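Local structure of Chymotrypsin/elastase isoinhibitor 1 (Ascaris suum, 1EAI) at residues E13-E18 against R35-C40. The protein inhibits serine proteases of the chymotrypsin and elastase type, defending the parasitic worm against the proteinases of its host. Residues are numbered along the deposited sequence; the frame is centred on the assembly and turned at random.
Sequences ECTGCE and RPSCEC
Thr15 and Arg35 make the shortest bond of this contact: Thr15 OG1 donates to Arg35 O at 2.8 Å, coming in from above the carbonyl plane. OG1 sits anti to the carbonyl carbon, beside the backbone N (chi1 -77°), which turns it to Arg35 O. Ser37 OG lies 3.2 Å from Thr15 OG1.

Two glutamates, one from each segment, reach across to backbone amides. In Glu39, CG is anti to the backbone N (chi1 -180°) and the chain runs on extended; its OE2 accepts from Gly16 N at 3.2 Å, and the amide meets that oxygen nearly along its C-O axis. Going the other way, Glu18 OE2 accepts from Cys40 N at 3.1 Å in an almost straight bond (170°), on the anti side and somewhat out of the carboxylate plane. The same oxygen takes a salt bridge from Arg48. A water hydrogen-bonded to Ser37 OG at 2.8 Å also gives weak bonds to Glu18 OE2 and Cys38 O.

Glu18 CG lies by Cys40 O, and OE2 against Cys40 CB. At the far end Glu13, bent at chi2, brings OE1 to 3.4 Å from Pro36 CG, the two side chains crossing obliquely.

Strand 37-39 pairs with strand 10-12. Through the Cys14–Cys33 and Cys17–Cys29 disulfides, the loop 13-18 is linked to the chain flanking the reactive bond Leu31-Met32. In this helix-free, cysteine-rich TIL domain, then, side-chain-to-backbone bonds tie the loop 13-18 to segment 35-40. Both carboxylates receive amide N-H bonds, and the added pairing with Arg48 would probably favour the charged form of Glu18.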
ATOM      1  N   GLU C  13      -1.632  -4.326 -15.602  1.00 25.24           N
ATOM      2  CA  GLU C  13      -0.744  -3.272 -15.194  1.00 32.19           C
ATOM      3  C   GLU C  13      -1.497  -2.090 -14.643  1.00 32.98           C
ATOM      4  O   GLU C  13      -0.882  -1.243 -14.026  1.00 31.49           O
ATOM      5  CB  GLU C  13       0.004  -2.725 -16.401  1.00 39.74           C
ATOM      6  CG  GLU C  13       0.914  -3.781 -17.036  1.00 48.56           C
ATOM      7  CD  GLU C  13       2.088  -4.142 -16.175  1.00 57.03           C
ATOM      8  OE1 GLU C  13       2.456  -3.445 -15.234  1.00 61.18           O
ATOM      9  OE2 GLU C  13       2.649  -5.285 -16.557  1.00 60.70           O
ATOM     10  N   CYS C  14      -2.779  -1.924 -15.043  1.00 33.88           N
ATOM     11  CA  CYS C  14      -3.709  -0.898 -14.546  1.00 30.76           C
ATOM     12  C   CYS C  14      -4.890  -1.560 -13.817  1.00 30.56           C
ATOM     13  O   CYS C  14      -5.896  -1.941 -14.443  1.00 31.80           O
ATOM     14  CB  CYS C  14      -4.219   0.082 -15.616  1.00 29.84           C
ATOM     15  SG  CYS C  14      -5.390   1.328 -14.980  1.00 32.66           S
ATOM     16  N   THR C  15      -4.749  -1.761 -12.522  1.00 26.72           N
ATOM     17  CA  THR C  15      -5.777  -2.391 -11.702  1.00 24.98           C
ATOM     18  C   THR C  15      -6.985  -1.462 -11.327  1.00 27.41           C
ATOM     19  O   THR C  15      -6.785  -0.282 -11.096  1.00 26.98           O
ATOM     20  CB  THR C  15      -4.897  -2.849 -10.501  1.00 26.73           C
ATOM     21  OG1 THR C  15      -4.151  -4.016 -10.883  1.00 28.60           O
ATOM     22  CG2 THR C  15      -5.701  -3.233  -9.266  1.00 23.84           C
ATOM     23  N   GLY C  16      -8.259  -1.945 -11.108  1.00 25.63           N
ATOM     24  CA  GLY C  16      -9.404  -1.109 -10.693  1.00 23.90           C
ATOM     25  C   GLY C  16     -10.040  -1.603  -9.401  1.00 26.93           C
ATOM     26  O   GLY C  16      -9.305  -1.851  -8.503  1.00 27.97           O
ATOM     27  N   CYS C  17     -11.384  -1.684  -9.226  1.00 28.49           N
ATOM     28  CA  CYS C  17     -11.920  -2.199  -7.967  1.00 24.91           C
ATOM     29  C   CYS C  17     -12.580  -3.555  -8.146  1.00 27.01           C
ATOM     30  O   CYS C  17     -13.043  -3.863  -9.217  1.00 32.68           O
ATOM     31  CB  CYS C  17     -12.902  -1.224  -7.273  1.00 24.80           C
ATOM     32  SG  CYS C  17     -12.323   0.498  -7.193  1.00 26.73           S
ATOM     33  N   GLU C  18     -12.543  -4.360  -7.102  1.00 27.17           N
ATOM     34  CA  GLU C  18     -13.058  -5.702  -6.896  1.00 27.18           C
ATOM     35  C   GLU C  18     -14.317  -5.708  -5.995  1.00 29.63           C
ATOM     36  O   GLU C  18     -14.497  -4.822  -5.120  1.00 23.96           O
ATOM     37  CB  GLU C  18     -11.955  -6.626  -6.291  1.00 23.52           C
ATOM     38  CG  GLU C  18     -10.677  -6.934  -7.123  1.00 21.93           C
ATOM     39  CD  GLU C  18      -9.876  -8.124  -6.588  1.00 26.53           C
ATOM     40  OE1 GLU C  18      -9.878  -8.465  -5.425  1.00 32.14           O
ATOM     41  OE2 GLU C  18      -9.133  -8.804  -7.435  1.00 23.21           O
ATOM     42  N   ARG C  35      -1.879  -0.518  -8.404  1.00 33.78           N
ATOM     43  CA  ARG C  35      -0.698  -1.354  -8.682  1.00 39.98           C
ATOM     44  C   ARG C  35      -1.052  -2.613  -9.426  1.00 32.79           C
ATOM     45  O   ARG C  35      -2.072  -3.203  -9.165  1.00 33.42           O
ATOM     46  CB  ARG C  35      -0.107  -1.835  -7.374  1.00 51.57           C
ATOM     47  CG  ARG C  35       0.103  -0.753  -6.331  1.00 66.50           C
ATOM     48  CD  ARG C  35       1.210   0.265  -6.716  1.00 80.62           C
ATOM     49  NE  ARG C  35       1.729   1.124  -5.604  1.00 91.07           N
ATOM     50  CZ  ARG C  35       2.963   1.125  -5.010  1.00 97.15           C
ATOM     51  NH1 ARG C  35       3.977   0.305  -5.355  1.00 98.36           N
ATOM     52  NH2 ARG C  35       3.199   1.993  -4.004  1.00 99.40           N
ATOM     53  N   PRO C  36      -0.145  -3.099 -10.246  1.00 29.80           N
ATOM     54  CA  PRO C  36      -0.332  -4.294 -11.070  1.00 28.50           C
ATOM     55  C   PRO C  36      -0.634  -5.504 -10.290  1.00 26.04           C
ATOM     56  O   PRO C  36      -0.117  -5.556  -9.185  1.00 27.97           O
ATOM     57  CB  PRO C  36       0.923  -4.478 -11.879  1.00 32.66           C
ATOM     58  CG  PRO C  36       1.478  -3.056 -11.952  1.00 33.53           C
ATOM     59  CD  PRO C  36       1.029  -2.323 -10.682  1.00 31.01           C
ATOM     60  N   SER C  37      -1.508  -6.407 -10.825  1.00 21.24           N
ATOM     61  CA  SER C  37      -1.940  -7.531 -10.067  1.00 20.80           C
ATOM     62  C   SER C  37      -2.712  -8.620 -10.867  1.00 30.83           C
ATOM     63  O   SER C  37      -2.907  -8.501 -12.083  1.00 36.91           O
ATOM     64  CB  SER C  37      -2.714  -6.944  -8.902  1.00 18.94           C
ATOM     65  OG  SER C  37      -4.062  -6.686  -9.210  1.00 17.80           O
ATOM     66  N   CYS C  38      -3.046  -9.744 -10.206  1.00 32.83           N
ATOM     67  CA  CYS C  38      -3.825 -10.864 -10.709  1.00 28.22           C
ATOM     68  C   CYS C  38      -5.207 -10.481 -10.294  1.00 22.26           C
ATOM     69  O   CYS C  38      -5.484 -10.467  -9.071  1.00 20.52           O
ATOM     70  CB  CYS C  38      -3.364 -12.167 -10.026  1.00 28.44           C
ATOM     71  SG  CYS C  38      -2.010 -12.980 -10.910  1.00 29.16           S
ATOM     72  N   GLU C  39      -5.940  -9.834 -11.210  1.00 24.24           N
ATOM     73  CA  GLU C  39      -7.280  -9.275 -10.892  1.00 26.22           C
ATOM     74  C   GLU C  39      -8.570 -10.164 -11.149  1.00 22.10           C
ATOM     75  O   GLU C  39      -8.614 -10.950 -12.131  1.00 17.89           O
ATOM     76  CB  GLU C  39      -7.314  -7.929 -11.668  1.00 27.72           C
ATOM     77  CG  GLU C  39      -8.585  -7.065 -11.552  1.00 29.14           C
ATOM     78  CD  GLU C  39      -8.802  -6.108 -12.727  1.00 35.35           C
ATOM     79  OE1 GLU C  39      -8.760  -6.404 -13.941  1.00 38.02           O
ATOM     80  OE2 GLU C  39      -8.927  -4.883 -12.324  1.00 37.40           O
ATOM     81  N   CYS C  40      -9.548 -10.141 -10.224  1.00 20.61           N
ATOM     82  CA  CYS C  40     -10.898 -10.739 -10.264  1.00 22.42           C
ATOM     83  C   CYS C  40     -11.831  -9.589 -10.633  1.00 20.15           C
ATOM     84  O   CYS C  40     -12.221  -8.929  -9.678  1.00 24.35           O
ATOM     85  CB  CYS C  40     -11.444 -11.143  -8.840  1.00 23.03           C
ATOM     86  SG  CYS C  40     -12.783 -12.414  -8.795  1.00 24.50           S
TER
HETATM   87  O   HOH W   1      -8.655  -3.065 -15.141  1.00 34.87           O
HETATM   88  O   HOH W   2      -5.967  -7.548  -7.357  1.00 34.14           O